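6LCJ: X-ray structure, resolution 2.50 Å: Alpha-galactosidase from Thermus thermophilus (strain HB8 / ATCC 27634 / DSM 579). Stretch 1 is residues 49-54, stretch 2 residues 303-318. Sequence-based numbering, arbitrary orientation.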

ATOM      1  N   GLY E  49     -20.511 -27.624   2.861  1.00 23.26           N
ATOM      2  CA  GLY E  49     -19.892 -26.987   4.010  1.00 25.19           C
ATOM      3  C   GLY E  49     -19.561 -27.965   5.129  1.00 24.91           C
ATOM      4  O   GLY E  49     -20.031 -29.106   5.187  1.00 23.95           O
ATOM      5  N   TRP E  50     -18.743 -27.475   6.061  1.00 25.42           N
ATOM      6  CA  TRP E  50     -18.121 -28.344   7.056  1.00 23.50           C
ATOM      7  C   TRP E  50     -19.105 -28.815   8.119  1.00 24.42           C
ATOM      8  O   TRP E  50     -19.114 -29.995   8.479  1.00 25.30           O
ATOM      9  N   GLN E  51     -19.890 -27.899   8.680  1.00 20.30           N
ATOM     10  CA  GLN E  51     -20.693 -28.197   9.854  1.00 22.06           C
ATOM     11  C   GLN E  51     -22.165 -27.847   9.603  1.00 23.78           C
ATOM     12  O   GLN E  51     -22.556 -27.388   8.523  1.00 24.96           O
ATOM     13  N   SER E  52     -22.981 -28.088  10.632  1.00 26.69           N
ATOM     14  CA  SER E  52     -24.437 -27.923  10.553  1.00 22.87           C
ATOM     15  C   SER E  52     -24.843 -26.606   9.903  1.00 23.31           C
ATOM     16  O   SER E  52     -25.623 -26.592   8.948  1.00 28.48           O
ATOM     17  N   TRP E  53     -24.318 -25.487  10.411  1.00 25.35           N
ATOM     18  CA  TRP E  53     -24.713 -24.165   9.938  1.00 21.78           C
ATOM     19  C   TRP E  53     -24.091 -23.819   8.589  1.00 25.28           C
ATOM     20  O   TRP E  53     -24.565 -22.891   7.922  1.00 24.87           O
ATOM     21  N   SER E  54     -23.063 -24.550   8.167  1.00 25.55           N
ATOM     22  CA  SER E  54     -22.335 -24.202   6.952  1.00 26.83           C
ATOM     23  C   SER E  54     -23.211 -24.345   5.707  1.00 26.66           C
ATOM     24  O   SER E  54     -24.169 -25.119   5.673  1.00 25.28           O
ATOM     25  N   LEU E 303     -26.301 -31.305  22.023  1.00 28.08           N
ATOM     26  CA  LEU E 303     -24.904 -30.936  22.153  1.00 26.23           C
ATOM     27  C   LEU E 303     -24.598 -29.980  21.017  1.00 26.45           C
ATOM     28  O   LEU E 303     -24.717 -30.345  19.844  1.00 28.03           O
ATOM     29  N   ASP E 304     -24.244 -28.755  21.363  1.00 27.62           N
ATOM     30  CA  ASP E 304     -24.213 -27.662  20.417  1.00 27.88           C
ATOM     31  C   ASP E 304     -22.795 -27.134  20.271  1.00 27.95           C
ATOM     32  O   ASP E 304     -21.931 -27.394  21.113  1.00 28.65           O
ATOM     33  N   PHE E 305     -22.579 -26.377  19.184  1.00 25.75           N
ATOM     34  CA  PHE E 305     -21.298 -25.747  18.898  1.00 26.06           C
ATOM     35  C   PHE E 305     -20.181 -26.773  18.876  1.00 27.37           C
ATOM     36  O   PHE E 305     -19.068 -26.497  19.320  1.00 29.61           O
ATOM     37  N   LEU E 306     -20.483 -27.970  18.375  1.00 24.20           N
ATOM     38  CA  LEU E 306     -19.527 -29.063  18.387  1.00 22.29           C
ATOM     39  C   LEU E 306     -18.376 -28.857  17.410  1.00 30.20           C
ATOM     40  O   LEU E 306     -17.382 -29.590  17.493  1.00 28.94           O
ATOM     41  N   TYR E 307     -18.480 -27.885  16.490  1.00 27.67           N
ATOM     42  CA  TYR E 307     -17.315 -27.499  15.698  1.00 28.30           C
ATOM     43  C   TYR E 307     -16.134 -27.095  16.592  1.00 28.89           C
ATOM     44  O   TYR E 307     -14.972 -27.224  16.183  1.00 28.07           O
ATOM     45  N   ALA E 308     -16.401 -26.574  17.794  1.00 23.43           N
ATOM     46  CA  ALA E 308     -15.300 -26.147  18.650  1.00 24.28           C
ATOM     47  C   ALA E 308     -14.353 -27.296  18.961  1.00 29.09           C
ATOM     48  O   ALA E 308     -13.145 -27.082  19.114  1.00 30.85           O
ATOM     49  N   ALA E 309     -14.867 -28.524  19.035  1.00 28.66           N
ATOM     50  CA  ALA E 309     -14.029 -29.676  19.322  1.00 23.93           C
ATOM     51  C   ALA E 309     -13.198 -30.130  18.124  1.00 33.82           C
ATOM     52  O   ALA E 309     -12.327 -31.000  18.285  1.00 35.22           O
ATOM     53  N   ALA E 310     -13.443 -29.579  16.932  1.00 30.65           N
ATOM     54  CA  ALA E 310     -12.771 -30.032  15.719  1.00 29.17           C
ATOM     55  C   ALA E 310     -11.955 -28.929  15.059  1.00 26.78           C
ATOM     56  O   ALA E 310     -11.470 -29.114  13.938  1.00 29.92           O
ATOM     57  N   LEU E 311     -11.764 -27.800  15.719  1.00 23.63           N
ATOM     58  CA  LEU E 311     -10.911 -26.778  15.143  1.00 31.30           C
ATOM     59  C   LEU E 311      -9.492 -27.326  14.952  1.00 34.81           C
ATOM     60  O   LEU E 311      -9.037 -28.192  15.708  1.00 38.05           O
ATOM     61  N   PRO E 312      -8.769 -26.860  13.924  1.00 37.09           N
ATOM     62  CA  PRO E 312      -9.102 -25.772  13.003  1.00 29.14           C
ATOM     63  C   PRO E 312      -9.800 -26.202  11.728  1.00 26.26           C
ATOM     64  O   PRO E 312      -9.733 -25.478  10.752  1.00 37.37           O
ATOM     65  N   GLY E 313     -10.463 -27.346  11.716  1.00 28.50           N
ATOM     66  CA  GLY E 313     -11.148 -27.762  10.514  1.00 23.62           C
ATOM     67  C   GLY E 313     -10.906 -29.221  10.241  1.00 29.83           C
ATOM     68  O   GLY E 313     -10.828 -30.016  11.188  1.00 30.69           O
ATOM     69  N   ALA E 314     -10.756 -29.582   8.959  1.00 29.33           N
ATOM     70  CA  ALA E 314     -10.544 -30.980   8.588  1.00 29.23           C
ATOM     71  C   ALA E 314      -9.441 -31.627   9.416  1.00 29.63           C
ATOM     72  O   ALA E 314      -9.525 -32.821   9.732  1.00 31.57           O
ATOM     73  N   GLU E 315      -8.419 -30.850   9.801  1.00 26.07           N
ATOM     74  CA  GLU E 315      -7.294 -31.366  10.575  1.00 29.08           C
ATOM     75  C   GLU E 315      -7.701 -31.816  11.974  1.00 33.16           C
ATOM     76  O   GLU E 315      -6.995 -32.634  12.578  1.00 30.59           O
ATOM     77  N   GLY E 316      -8.806 -31.297  12.507  1.00 28.60           N
ATOM     78  CA  GLY E 316      -9.250 -31.641  13.837  1.00 28.11           C
ATOM     79  C   GLY E 316     -10.273 -32.743  13.899  1.00 30.38           C
ATOM     80  O   GLY E 316     -10.743 -33.078  14.990  1.00 32.35           O
ATOM     81  N   GLU E 317     -10.628 -33.339  12.764  1.00 28.49           N
ATOM     82  CA  GLU E 317     -11.721 -34.298  12.777  1.00 31.20           C
ATOM     83  C   GLU E 317     -11.350 -35.571  13.541  1.00 31.98           C
ATOM     84  O   GLU E 317     -12.196 -36.129  14.254  1.00 33.86           O
ATOM     85  N   ALA E 318     -10.095 -36.036  13.427  1.00 30.12           N
ATOM     86  CA  ALA E 318      -9.660 -37.215  14.190  1.00 35.33           C
ATOM     87  C   ALA E 318      -9.761 -36.995  15.703  1.00 33.44           C
ATOM     88  O   ALA E 318     -10.238 -37.880  16.422  1.00 34.83           O
TER

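Trp 50, just before a type I turn from Gln 51 to Ser 54, and Trp 53, within that turn, supply most of the first stretch's share of the contact, in which 425 Å² is buried, both sides summed. Trp 50 (chi1 t, chi2 41°) points toward the other stretch and has the largest covered area of any residue here, 135 Å². Trp 50 NE1 donates a hydrogen bond to Glu 317 OE2 (3.0 Å), whose extended m, t side chain brings its end nearer than its CB direction suggests. Gly 313 CA lies over one face of the Trp 50 six-membered ring, 3.9 Å from that ring's centroid, in a CH-pi contact; its phi/psi of 136/-142 itself calls for glycine. At the ring edge, Trp 50 CZ2 meets Ala 310 CB at 3.4 Å. Trp 50 CZ3 also packs on Tyr 307 CB at 3.9 Å. Trp 53 (chi1 m, chi2 -36°) also points toward the second stretch and directs its edge at the face of Phe 305 (chi1 m), with planes at 78° and Trp 53 CH2 3.6 Å from Phe 305 CE2. Tyr 307 (chi1 p) touches both indoles, its CE2 reaching Trp 53 CZ3 at 3.9 Å. Gln 51 (chi1 p) places NE2 3.6 Å from Tyr 307 CD2, and its OE1 accepts a weak hydrogen bond from Trp 53 N (3.3 Å).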

ATOM      1  CB  TRP E  50     -16.973 -27.611   7.728  1.00 24.93           C
ATOM      2  CG  TRP E  50     -16.180 -28.451   8.680  1.00 25.15           C
ATOM      3  CD1 TRP E  50     -15.790 -29.751   8.511  1.00 24.71           C
ATOM      4  CD2 TRP E  50     -15.665 -28.037   9.945  1.00 23.57           C
ATOM      5  NE1 TRP E  50     -15.061 -30.167   9.594  1.00 23.92           N
ATOM      6  CE2 TRP E  50     -14.962 -29.133  10.487  1.00 22.94           C
ATOM      7  CE3 TRP E  50     -15.712 -26.831  10.669  1.00 24.38           C
ATOM      8  CZ2 TRP E  50     -14.319 -29.070  11.722  1.00 27.52           C
ATOM      9  CZ3 TRP E  50     -15.072 -26.762  11.890  1.00 23.83           C
ATOM     10  CH2 TRP E  50     -14.381 -27.874  12.409  1.00 30.26           C
ATOM     11  CB  GLN E  51     -20.127 -27.477  11.098  1.00 22.35           C
ATOM     12  CG  GLN E  51     -19.857 -26.000  10.920  1.00 26.92           C
ATOM     13  CD  GLN E  51     -20.499 -25.151  12.004  1.00 32.15           C
ATOM     14  OE1 GLN E  51     -21.639 -25.406  12.405  1.00 29.39           O
ATOM     15  NE2 GLN E  51     -19.776 -24.126  12.477  1.00 29.28           N
ATOM     16  CB  SER E  52     -25.032 -28.010  11.955  1.00 21.50           C
ATOM     17  OG  SER E  52     -24.951 -29.337  12.448  1.00 23.33           O
ATOM     18  CB  TRP E  53     -24.345 -23.101  10.992  1.00 24.13           C
ATOM     19  CG  TRP E  53     -24.860 -23.454  12.369  1.00 25.90           C
ATOM     20  CD1 TRP E  53     -26.040 -24.085  12.662  1.00 23.99           C
ATOM     21  CD2 TRP E  53     -24.206 -23.234  13.624  1.00 27.36           C
ATOM     22  NE1 TRP E  53     -26.161 -24.262  14.013  1.00 24.96           N
ATOM     23  CE2 TRP E  53     -25.050 -23.750  14.631  1.00 27.91           C
ATOM     24  CE3 TRP E  53     -22.991 -22.645  14.000  1.00 27.94           C
ATOM     25  CZ2 TRP E  53     -24.715 -23.697  15.997  1.00 25.82           C
ATOM     26  CZ3 TRP E  53     -22.660 -22.599  15.373  1.00 26.85           C
ATOM     27  CH2 TRP E  53     -23.522 -23.113  16.341  1.00 23.71           C
ATOM     28  CB  SER E  54     -21.089 -25.075   6.810  1.00 23.70           C
ATOM     29  OG  SER E  54     -20.157 -24.769   7.826  1.00 23.59           O
ATOM     30  CB  LEU E 303     -24.014 -32.179  22.109  1.00 25.88           C
ATOM     31  CG  LEU E 303     -24.415 -33.232  23.149  1.00 26.11           C
ATOM     32  CD1 LEU E 303     -23.499 -34.465  23.098  1.00 24.47           C
ATOM     33  CD2 LEU E 303     -24.419 -32.607  24.549  1.00 25.19           C
ATOM     34  CB  ASP E 304     -25.142 -26.536  20.867  1.00 29.61           C
ATOM     35  CG  ASP E 304     -25.714 -25.732  19.704  1.00 31.75           C
ATOM     36  OD1 ASP E 304     -25.204 -25.818  18.553  1.00 26.22           O
ATOM     37  OD2 ASP E 304     -26.690 -25.001  19.968  1.00 40.60           O
ATOM     38  CB  PHE E 305     -20.978 -24.642  19.911  1.00 26.09           C
ATOM     39  CG  PHE E 305     -21.863 -23.440  19.794  1.00 24.68           C
ATOM     40  CD1 PHE E 305     -23.156 -23.460  20.300  1.00 28.37           C
ATOM     41  CD2 PHE E 305     -21.408 -22.290  19.167  1.00 25.99           C
ATOM     42  CE1 PHE E 305     -23.986 -22.347  20.187  1.00 30.82           C
ATOM     43  CE2 PHE E 305     -22.232 -21.169  19.049  1.00 27.98           C
ATOM     44  CZ  PHE E 305     -23.522 -21.199  19.562  1.00 28.20           C
ATOM     45  CB  LEU E 306     -20.245 -30.378  18.080  1.00 26.32           C
ATOM     46  CG  LEU E 306     -21.240 -30.929  19.121  1.00 23.06           C
ATOM     47  CD1 LEU E 306     -21.857 -32.221  18.600  1.00 26.86           C
ATOM     48  CD2 LEU E 306     -20.560 -31.162  20.439  1.00 24.72           C
ATOM     49  CB  TYR E 307     -17.677 -26.346  14.745  1.00 26.04           C
ATOM     50  CG  TYR E 307     -17.800 -25.019  15.468  1.00 25.14           C
ATOM     51  CD1 TYR E 307     -16.695 -24.201  15.665  1.00 25.60           C
ATOM     52  CD2 TYR E 307     -19.015 -24.603  15.980  1.00 24.91           C
ATOM     53  CE1 TYR E 307     -16.801 -23.014  16.351  1.00 26.51           C
ATOM     54  CE2 TYR E 307     -19.124 -23.411  16.664  1.00 24.93           C
ATOM     55  CZ  TYR E 307     -18.020 -22.627  16.849  1.00 24.36           C
ATOM     56  OH  TYR E 307     -18.144 -21.455  17.539  1.00 25.87           O
ATOM     57  CB  ALA E 308     -15.836 -25.530  19.936  1.00 23.51           C
ATOM     58  CB  ALA E 309     -14.897 -30.833  19.811  1.00 28.00           C
ATOM     59  CB  ALA E 310     -13.782 -30.612  14.728  1.00 24.42           C
ATOM     60  CB  LEU E 311     -10.920 -25.531  16.028  1.00 25.77           C
ATOM     61  CG  LEU E 311     -12.278 -24.819  15.886  1.00 33.20           C
ATOM     62  CD1 LEU E 311     -12.528 -23.818  17.011  1.00 28.41           C
ATOM     63  CD2 LEU E 311     -12.451 -24.155  14.500  1.00 27.56           C
ATOM     64  CB  PRO E 312      -7.721 -25.185  12.666  1.00 33.21           C
ATOM     65  CG  PRO E 312      -6.738 -26.327  12.884  1.00 29.84           C
ATOM     66  CD  PRO E 312      -7.471 -27.465  13.576  1.00 34.23           C
ATOM     67  CB  ALA E 314     -10.212 -31.091   7.098  1.00 26.61           C
ATOM     68  CB  GLU E 315      -6.199 -30.306  10.687  1.00 25.60           C
ATOM     69  CG  GLU E 315      -5.563 -29.919   9.377  1.00 35.84           C
ATOM     70  CD  GLU E 315      -6.408 -28.942   8.522  1.00 43.26           C
ATOM     71  OE1 GLU E 315      -7.483 -28.470   8.989  1.00 31.49           O
ATOM     72  OE2 GLU E 315      -5.983 -28.655   7.370  1.00 42.82           O
ATOM     73  CB  GLU E 317     -12.157 -34.597  11.340  1.00 31.30           C
ATOM     74  CG  GLU E 317     -12.990 -33.478  10.728  1.00 27.83           C
ATOM     75  CD  GLU E 317     -13.596 -33.837   9.371  1.00 28.01           C
ATOM     76  OE1 GLU E 317     -13.403 -34.975   8.900  1.00 30.48           O
ATOM     77  OE2 GLU E 317     -14.293 -32.982   8.785  1.00 27.03           O
ATOM     78  CB  ALA E 318      -8.231 -37.619  13.811  1.00 23.47           C
TER